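Local atomic coordinates of MxaA (Stigmatella aurantiaca, PDB entry 4W4T), a protein that carries at its end the domain present here, an NADPH-binding reductase terminating the myxalamid PKS-NRPS pathway, probably by reductive release of the finished chain. Residues Cys269-Val274 with Ser349-Leu354; Glu135-Ser140 with Ala177-Ile182. All blocks are in the same frame, centred on the assembly; numbering follows the deposited sequence.

Interaction 1: Cys269-Val274 with Ser349-Leu354; sequences CVRMGV and SSDSEL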
ATOM      1  N   CYS A 269       3.207  -8.012 -15.907  1.00 17.56           N
ATOM      2  CA  CYS A 269       2.623  -8.676 -17.070  1.00 18.63           C
ATOM      3  C   CYS A 269       3.508  -9.826 -17.511  1.00 18.72           C
ATOM      4  O   CYS A 269       3.016 -10.910 -17.842  1.00 19.37           O
ATOM      5  CB  CYS A 269       2.409  -7.691 -18.218  1.00 17.63           C
ATOM      6  SG  CYS A 269       1.082  -6.517 -17.885  1.00 22.56           S
ATOM      7  N   VAL A 270       4.814  -9.588 -17.521  1.00 17.85           N
ATOM      8  CA  VAL A 270       5.752 -10.624 -17.947  1.00 19.68           C
ATOM      9  C   VAL A 270       5.700 -11.821 -17.005  1.00 20.84           C
ATOM     10  O   VAL A 270       5.611 -12.969 -17.452  1.00 18.14           O
ATOM     11  CB  VAL A 270       7.195 -10.071 -18.040  1.00 18.59           C
ATOM     12  CG1 VAL A 270       8.201 -11.197 -18.127  1.00 18.36           C
ATOM     13  CG2 VAL A 270       7.315  -9.193 -19.261  1.00 19.20           C
ATOM     14  N   ARG A 271       5.721 -11.561 -15.704  1.00 19.00           N
ATOM     15  CA  ARG A 271       5.726 -12.657 -14.736  1.00 18.49           C
ATOM     16  C   ARG A 271       4.428 -13.465 -14.747  1.00 20.71           C
ATOM     17  O   ARG A 271       4.452 -14.689 -14.591  1.00 22.43           O
ATOM     18  CB  ARG A 271       6.025 -12.114 -13.342  1.00 19.54           C
ATOM     19  CG  ARG A 271       7.477 -11.658 -13.194  1.00 23.03           C
ATOM     20  CD  ARG A 271       7.798 -11.213 -11.781  1.00 27.55           C
ATOM     21  NE  ARG A 271       7.663 -12.319 -10.841  1.00 32.21           N
ATOM     22  CZ  ARG A 271       7.010 -12.239  -9.687  1.00 35.99           C
ATOM     23  NH1 ARG A 271       6.437 -11.096  -9.317  1.00 35.67           N
ATOM     24  NH2 ARG A 271       6.941 -13.302  -8.893  1.00 35.85           N
HETATM   25  N   MSE A 272       3.298 -12.805 -14.958  1.00 16.83           N
HETATM   26  CA  MSE A 272       2.024 -13.518 -15.041  1.00 19.74           C
HETATM   27  C   MSE A 272       1.798 -14.150 -16.400  1.00 20.66           C
HETATM   28  O   MSE A 272       1.024 -15.094 -16.529  1.00 22.35           O
HETATM   29  CB  MSE A 272       0.857 -12.591 -14.741  1.00 16.64           C
HETATM   30  CG  MSE A 272       0.881 -12.058 -13.327  1.00 22.39           C
HETATM   31 SE   MSE A 272      -0.793 -11.145 -12.970  1.00 39.93          SE
HETATM   32  CE  MSE A 272      -0.397  -9.490 -13.861  1.00 16.46           C
ATOM     33  N   GLY A 273       2.455 -13.606 -17.418  1.00 18.31           N
ATOM     34  CA  GLY A 273       2.288 -14.108 -18.773  1.00 19.82           C
ATOM     35  C   GLY A 273       1.010 -13.595 -19.410  1.00 21.58           C
ATOM     36  O   GLY A 273       0.512 -14.162 -20.377  1.00 18.95           O
ATOM     37  N   VAL A 274       0.453 -12.528 -18.848  1.00 18.21           N
ATOM     38  CA  VAL A 274      -0.783 -11.965 -19.373  1.00 17.16           C
ATOM     39  C   VAL A 274      -0.798 -10.434 -19.276  1.00 19.89           C
ATOM     40  O   VAL A 274      -0.304  -9.853 -18.308  1.00 18.38           O
ATOM     41  CB  VAL A 274      -2.008 -12.569 -18.656  1.00 22.64           C
ATOM     42  CG1 VAL A 274      -2.002 -12.228 -17.169  1.00 22.20           C
ATOM     43  CG2 VAL A 274      -3.277 -12.088 -19.313  1.00 24.51           C
ATOM     44  N   SER A 349      -2.063 -12.969  -3.928  1.00 34.54           N
ATOM     45  CA  SER A 349      -2.221 -13.815  -2.743  1.00 33.86           C
ATOM     46  C   SER A 349      -0.896 -14.402  -2.282  1.00 39.50           C
ATOM     47  O   SER A 349      -0.610 -14.455  -1.083  1.00 42.13           O
ATOM     48  CB  SER A 349      -3.206 -14.952  -3.017  1.00 31.48           C
ATOM     49  OG  SER A 349      -2.633 -15.959  -3.834  1.00 36.39           O
ATOM     50  N   SER A 350      -0.084 -14.830  -3.244  1.00 37.05           N
ATOM     51  CA  SER A 350       1.167 -15.510  -2.938  1.00 40.03           C
ATOM     52  C   SER A 350       2.381 -14.758  -3.464  1.00 39.81           C
ATOM     53  O   SER A 350       3.464 -15.325  -3.579  1.00 45.81           O
ATOM     54  CB  SER A 350       1.150 -16.919  -3.524  1.00 39.91           C
ATOM     55  OG  SER A 350       0.962 -16.863  -4.929  1.00 43.45           O
ATOM     56  N   ASP A 351       2.204 -13.483  -3.783  1.00 40.03           N
ATOM     57  CA  ASP A 351       3.285 -12.687  -4.355  1.00 37.31           C
ATOM     58  C   ASP A 351       3.139 -11.231  -3.928  1.00 38.01           C
ATOM     59  O   ASP A 351       2.235 -10.542  -4.391  1.00 38.43           O
ATOM     60  CB  ASP A 351       3.275 -12.818  -5.880  1.00 37.27           C
ATOM     61  CG  ASP A 351       4.507 -12.214  -6.539  1.00 38.69           C
ATOM     62  OD1 ASP A 351       4.910 -11.081  -6.186  1.00 36.89           O
ATOM     63  OD2 ASP A 351       5.068 -12.880  -7.434  1.00 40.99           O
ATOM     64  N   SER A 352       4.027 -10.763  -3.054  1.00 38.11           N
ATOM     65  CA  SER A 352       3.890  -9.430  -2.470  1.00 39.28           C
ATOM     66  C   SER A 352       4.226  -8.306  -3.448  1.00 38.37           C
ATOM     67  O   SER A 352       3.694  -7.199  -3.329  1.00 36.21           O
ATOM     68  CB  SER A 352       4.764  -9.301  -1.217  1.00 40.93           C
ATOM     69  OG  SER A 352       6.085  -8.927  -1.555  1.00 41.97           O
ATOM     70  N   GLU A 353       5.104  -8.582  -4.410  1.00 39.22           N
ATOM     71  CA  GLU A 353       5.416  -7.593  -5.439  1.00 39.51           C
ATOM     72  C   GLU A 353       4.205  -7.320  -6.330  1.00 34.81           C
ATOM     73  O   GLU A 353       3.918  -6.172  -6.654  1.00 35.37           O
ATOM     74  CB  GLU A 353       6.602  -8.043  -6.293  1.00 42.14           C
ATOM     75  CG  GLU A 353       7.822  -7.143  -6.166  1.00 45.21           C
ATOM     76  CD  GLU A 353       8.998  -7.639  -6.985  1.00 46.75           C
ATOM     77  OE1 GLU A 353       8.822  -7.864  -8.204  1.00 43.72           O
ATOM     78  OE2 GLU A 353      10.094  -7.813  -6.410  1.00 51.40           O
ATOM     79  N   LEU A 354       3.497  -8.371  -6.728  1.00 33.98           N
ATOM     80  CA  LEU A 354       2.282  -8.189  -7.519  1.00 32.29           C
ATOM     81  C   LEU A 354       1.208  -7.497  -6.676  1.00 31.87           C
ATOM     82  O   LEU A 354       0.440  -6.673  -7.175  1.00 29.50           O
ATOM     83  CB  LEU A 354       1.778  -9.528  -8.049  1.00 30.80           C
ATOM     84  CG  LEU A 354       2.720 -10.152  -9.080  1.00 31.36           C
ATOM     85  CD1 LEU A 354       2.219 -11.504  -9.517  1.00 30.27           C
ATOM     86  CD2 LEU A 354       2.873  -9.234 -10.273  1.00 29.17           C
TER
HETATM   87  O   HOH W   1       6.900  -8.362 -10.045  1.00 29.25           O
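A helix N-cap is bridged here to the C-terminal end of another helix: Asp351, the cap of helix 352-362, forms a salt bridge with Arg271 from the last turn of helix 261-272. The two side chains come from opposite directions, and OD2 lies at the edge of the guanidinium, near its plane, although the carboxylate itself is turned 47° from that plane. Arg271 NH2 is modelled 2.4 Å from Asp351 OD2, implausibly short. NH1 of Arg271 adds two weak bonds to Asp351, a bent one to OD2 at 2.9 Å and a long but straight one to OD1 at 3.5 Å. Asp351 OD1 also accepts from Leu354 N of its own helix (3.1 Å, 49° above the carboxylate plane), put there by a chi1 of -170° that sets CG opposite the backbone N. The arginine and the helix N-terminus together would be expected to stabilise the aspartate's negative charge. On the solvent side, water 1 accepts from Arg271 NH1 (2.9 Å) and donates to Glu353 OE1 (2.7 Å), linking a second acid to the same guanidinium. Beneath the polar layer Leu354 CG lies obliquely 3.8 Å from Arg271 NH1. Leu354 CD1 meets CG of Met272, a selenomethionine, at 4.1 Å, the side chains running past each other in opposite directions; Trp340 of helix 337-348 also packs on Met272. Gly273, with positive phi, is the C-prime residue that ends helix 261-272; Gly273 N bonds to Cys269 O, and weaker Schellman bonds run from Gly273 N to Val270 O and Val274 N to Cys269 O. The contact thus pairs a Schellman C-terminal motif, leading into strand 274-277, with an aspartate N-cap.

Interaction 2: Glu135-Ser140 with Ala177-Ile182; sequences EFQRLS and ATRTRI. With ACT (acetate ion), chain C.
Ser140 on helix 133-142 is packed hard against Thr180 and Arg179 of the facing loop. Ser140 OG, held at chi1 85° between its backbone N and carbonyl carbon, turns back to donate to Gln137 O at 2.6 Å. On its other flank Thr180 OG1 is modelled only 2.4 Å from Ser140 OG, doubtfully short; whether its proton goes to that oxygen is not settled. Beside this pair Ser140 CB touches Arg179 CG at 3.6 Å, while Leu176 backs the serine from helix 159-177. The loop 177-182 is the return limb of a beta-alpha-beta crossover of the Rossmann fold, running from helix 159-177 into strand 185-188. Helix 133-142 likewise precedes strand 145-148, and Arg181 joins the two connections through a salt bridge to Asp144.

Away from the serine the contact is looser and wetter. Arg179, bent at chi2 and chi3, swings its guanidinium across the edge of the Phe136 ring: CE2 sits over one guanidinium face, 3.8 Å from NH1, with the planes 67° apart. The same NH1 donates to OXT of an acetate, probably from the crystallisation liquor, at 3.0 Å, near the guanidinium plane, and to water 2, which in turn donates to Gln137 OE1. Replacing Arg179 by an alanine would probably uncover the Phe136 edge and leave the acetate and water 2 without their shared donor. Water 3 lies between Gln137 OE1 and Thr180 OG1, at 3.0 Å from OE1, while Gln137 NE2 donates to Glu141.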
ATOM      1  N   GLU A 135      21.178  32.169   4.767  1.00 19.30           N
ATOM      2  CA  GLU A 135      21.474  31.338   3.602  1.00 21.88           C
ATOM      3  C   GLU A 135      20.513  31.615   2.456  1.00 20.23           C
ATOM      4  O   GLU A 135      20.916  31.652   1.287  1.00 20.82           O
ATOM      5  CB  GLU A 135      21.414  29.859   3.969  1.00 23.20           C
ATOM      6  CG  GLU A 135      22.569  29.397   4.844  1.00 26.27           C
ATOM      7  CD  GLU A 135      22.308  28.051   5.525  1.00 30.86           C
ATOM      8  OE1 GLU A 135      21.163  27.531   5.472  1.00 25.63           O
ATOM      9  OE2 GLU A 135      23.264  27.510   6.123  1.00 35.05           O
ATOM     10  N   PHE A 136      19.236  31.798   2.786  1.00 16.32           N
ATOM     11  CA  PHE A 136      18.232  32.069   1.764  1.00 15.22           C
ATOM     12  C   PHE A 136      18.517  33.419   1.094  1.00 17.99           C
ATOM     13  O   PHE A 136      18.417  33.563  -0.130  1.00 15.00           O
ATOM     14  CB  PHE A 136      16.824  32.035   2.373  1.00 15.05           C
ATOM     15  CG  PHE A 136      15.707  32.073   1.353  1.00 15.32           C
ATOM     16  CD1 PHE A 136      15.325  30.920   0.680  1.00 14.98           C
ATOM     17  CD2 PHE A 136      15.028  33.251   1.095  1.00 14.36           C
ATOM     18  CE1 PHE A 136      14.289  30.949  -0.243  1.00 15.04           C
ATOM     19  CE2 PHE A 136      14.003  33.301   0.158  1.00 14.96           C
ATOM     20  CZ  PHE A 136      13.634  32.146  -0.518  1.00 14.29           C
ATOM     21  N   GLN A 137      18.900  34.405   1.897  1.00 15.11           N
ATOM     22  CA  GLN A 137      19.252  35.705   1.356  1.00 15.23           C
ATOM     23  C   GLN A 137      20.458  35.586   0.428  1.00 16.28           C
ATOM     24  O   GLN A 137      20.497  36.199  -0.641  1.00 17.81           O
ATOM     25  CB  GLN A 137      19.549  36.714   2.492  1.00 16.52           C
ATOM     26  CG  GLN A 137      20.098  38.025   1.967  1.00 15.77           C
ATOM     27  CD  GLN A 137      19.143  38.767   1.056  1.00 16.68           C
ATOM     28  OE1 GLN A 137      17.929  38.681   1.207  1.00 17.17           O
ATOM     29  NE2 GLN A 137      19.695  39.530   0.104  1.00 18.84           N
ATOM     30  N   ARG A 138      21.436  34.783   0.824  1.00 16.62           N
ATOM     31  CA  ARG A 138      22.625  34.593  -0.018  1.00 20.10           C
ATOM     32  C   ARG A 138      22.258  33.917  -1.344  1.00 21.18           C
ATOM     33  O   ARG A 138      22.704  34.334  -2.417  1.00 20.45           O
ATOM     34  CB  ARG A 138      23.680  33.764   0.716  1.00 23.42           C
ATOM     35  CG  ARG A 138      24.973  33.575  -0.068  1.00 27.68           C
ATOM     36  CD  ARG A 138      26.091  33.042   0.827  1.00 37.20           C
ATOM     37  NE  ARG A 138      25.866  31.665   1.275  1.00 42.55           N
ATOM     38  CZ  ARG A 138      25.458  31.308   2.496  1.00 39.84           C
ATOM     39  NH1 ARG A 138      25.218  32.223   3.437  1.00 36.22           N
ATOM     40  NH2 ARG A 138      25.292  30.021   2.781  1.00 37.15           N
ATOM     41  N   LEU A 139      21.438  32.877  -1.262  1.00 18.61           N
ATOM     42  CA  LEU A 139      21.010  32.177  -2.470  1.00 19.57           C
ATOM     43  C   LEU A 139      20.242  33.137  -3.380  1.00 18.01           C
ATOM     44  O   LEU A 139      20.378  33.087  -4.605  1.00 20.51           O
ATOM     45  CB  LEU A 139      20.157  30.957  -2.110  1.00 16.15           C
ATOM     46  CG  LEU A 139      19.900  29.932  -3.217  1.00 19.11           C
ATOM     47  CD1 LEU A 139      21.192  29.245  -3.608  1.00 22.20           C
ATOM     48  CD2 LEU A 139      18.852  28.906  -2.768  1.00 16.49           C
ATOM     49  N   SER A 140      19.468  34.038  -2.774  1.00 15.88           N
ATOM     50  CA  SER A 140      18.672  35.007  -3.516  1.00 16.35           C
ATOM     51  C   SER A 140      19.539  36.037  -4.250  1.00 18.11           C
ATOM     52  O   SER A 140      19.039  36.758  -5.114  1.00 18.17           O
ATOM     53  CB  SER A 140      17.710  35.753  -2.590  1.00 17.77           C
ATOM     54  OG  SER A 140      18.349  36.874  -1.978  1.00 17.24           O
ATOM     55  N   ALA A 177      12.568  33.265  -6.314  1.00 16.18           N
ATOM     56  CA  ALA A 177      12.592  33.855  -7.649  1.00 14.15           C
ATOM     57  C   ALA A 177      12.226  35.340  -7.623  1.00 16.40           C
ATOM     58  O   ALA A 177      12.498  36.066  -8.575  1.00 16.21           O
ATOM     59  CB  ALA A 177      11.646  33.096  -8.577  1.00 15.63           C
ATOM     60  N   THR A 178      11.610  35.795  -6.530  1.00 13.87           N
ATOM     61  CA  THR A 178      11.232  37.195  -6.421  1.00 16.19           C
ATOM     62  C   THR A 178      11.979  37.917  -5.297  1.00 15.70           C
ATOM     63  O   THR A 178      11.670  39.064  -4.999  1.00 17.62           O
ATOM     64  CB  THR A 178       9.714  37.364  -6.185  1.00 18.16           C
ATOM     65  OG1 THR A 178       9.319  36.602  -5.033  1.00 16.87           O
ATOM     66  CG2 THR A 178       8.920  36.906  -7.407  1.00 16.38           C
ATOM     67  N   ARG A 179      12.949  37.248  -4.680  1.00 14.81           N
ATOM     68  CA  ARG A 179      13.697  37.828  -3.562  1.00 17.57           C
ATOM     69  C   ARG A 179      14.996  38.462  -4.058  1.00 17.11           C
ATOM     70  O   ARG A 179      15.795  37.801  -4.719  1.00 16.86           O
ATOM     71  CB  ARG A 179      14.007  36.764  -2.506  1.00 14.23           C
ATOM     72  CG  ARG A 179      14.758  37.286  -1.257  1.00 15.37           C
ATOM     73  CD  ARG A 179      13.866  38.161  -0.389  1.00 17.67           C
ATOM     74  NE  ARG A 179      12.623  37.478  -0.019  1.00 17.65           N
ATOM     75  CZ  ARG A 179      12.437  36.746   1.080  1.00 16.73           C
ATOM     76  NH1 ARG A 179      13.410  36.551   1.966  1.00 15.16           N
ATOM     77  NH2 ARG A 179      11.257  36.175   1.276  1.00 16.67           N
ATOM     78  N   THR A 180      15.208  39.722  -3.689  1.00 18.87           N
ATOM     79  CA  THR A 180      16.433  40.438  -4.021  1.00 18.82           C
ATOM     80  C   THR A 180      16.438  40.857  -5.481  1.00 21.53           C
ATOM     81  O   THR A 180      16.396  42.046  -5.801  1.00 23.15           O
ATOM     82  CB  THR A 180      17.680  39.581  -3.739  1.00 18.04           C
ATOM     83  OG1 THR A 180      17.675  39.160  -2.369  1.00 18.36           O
ATOM     84  CG2 THR A 180      18.947  40.377  -4.015  1.00 19.98           C
ATOM     85  N   ARG A 181      16.487  39.870  -6.366  1.00 18.86           N
ATOM     86  CA  ARG A 181      16.482  40.124  -7.803  1.00 20.49           C
ATOM     87  C   ARG A 181      15.736  39.022  -8.550  1.00 18.62           C
ATOM     88  O   ARG A 181      15.763  37.858  -8.153  1.00 16.50           O
ATOM     89  CB  ARG A 181      17.902  40.255  -8.337  1.00 20.13           C
ATOM     90  CG  ARG A 181      18.800  39.048  -8.122  1.00 21.12           C
ATOM     91  CD  ARG A 181      20.195  39.413  -8.620  1.00 23.00           C
ATOM     92  NE  ARG A 181      21.155  38.326  -8.596  1.00 19.48           N
ATOM     93  CZ  ARG A 181      21.356  37.501  -9.617  1.00 21.87           C
ATOM     94  NH1 ARG A 181      20.633  37.644 -10.719  1.00 22.61           N
ATOM     95  NH2 ARG A 181      22.270  36.548  -9.538  1.00 18.82           N
ATOM     96  N   ILE A 182      15.067  39.421  -9.623  1.00 17.72           N
ATOM     97  CA  ILE A 182      14.195  38.531 -10.389  1.00 20.58           C
ATOM     98  C   ILE A 182      14.941  37.378 -11.036  1.00 18.65           C
ATOM     99  O   ILE A 182      16.001  37.562 -11.642  1.00 19.18           O
ATOM    100  CB  ILE A 182      13.436  39.315 -11.476  1.00 18.28           C
ATOM    101  CG1 ILE A 182      12.592  40.412 -10.835  1.00 20.31           C
ATOM    102  CG2 ILE A 182      12.559  38.371 -12.333  1.00 20.88           C
ATOM    103  CD1 ILE A 182      11.780  39.917  -9.656  1.00 23.11           C
TER
HETATM  104  C   ACT C1601      11.424  34.798   4.814  1.00 21.62           C
HETATM  105  O   ACT C1601      11.266  34.115   5.882  1.00 19.94           O
HETATM  106  OXT ACT C1601      12.528  35.374   4.533  1.00 16.19           O
HETATM  107  CH3 ACT C1601      10.271  34.954   3.861  1.00 12.57           C
HETATM  108  O   HOH W   2      15.884  37.742   2.698  1.00 16.55           O
HETATM  109  O   HOH W   3      16.554  40.969  -0.054  1.00 24.49           O

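Interactions 1 and 2 flank the middle of the chain from opposite ends, centres about 50 Å and nearest atoms about 38 Å apart; both segments of interaction 2 precede those of interaction 1 in sequence. Residues 135-140 and 177-182 belong to connections of the parallel Rossmann sheet. There the side chain of Phe136 is about 9 Å from that of Ile124 and about 11 Å from that of Asp123, both NADPH-binding residues, though no cofactor is bound to this chain. Residues 269-274 and 349-354 instead join helices beside the small sheet of strands 274-277 and 333-336, away from the NADPH site; in interaction 1, Ser349 packs on Ser161 of the second subunit.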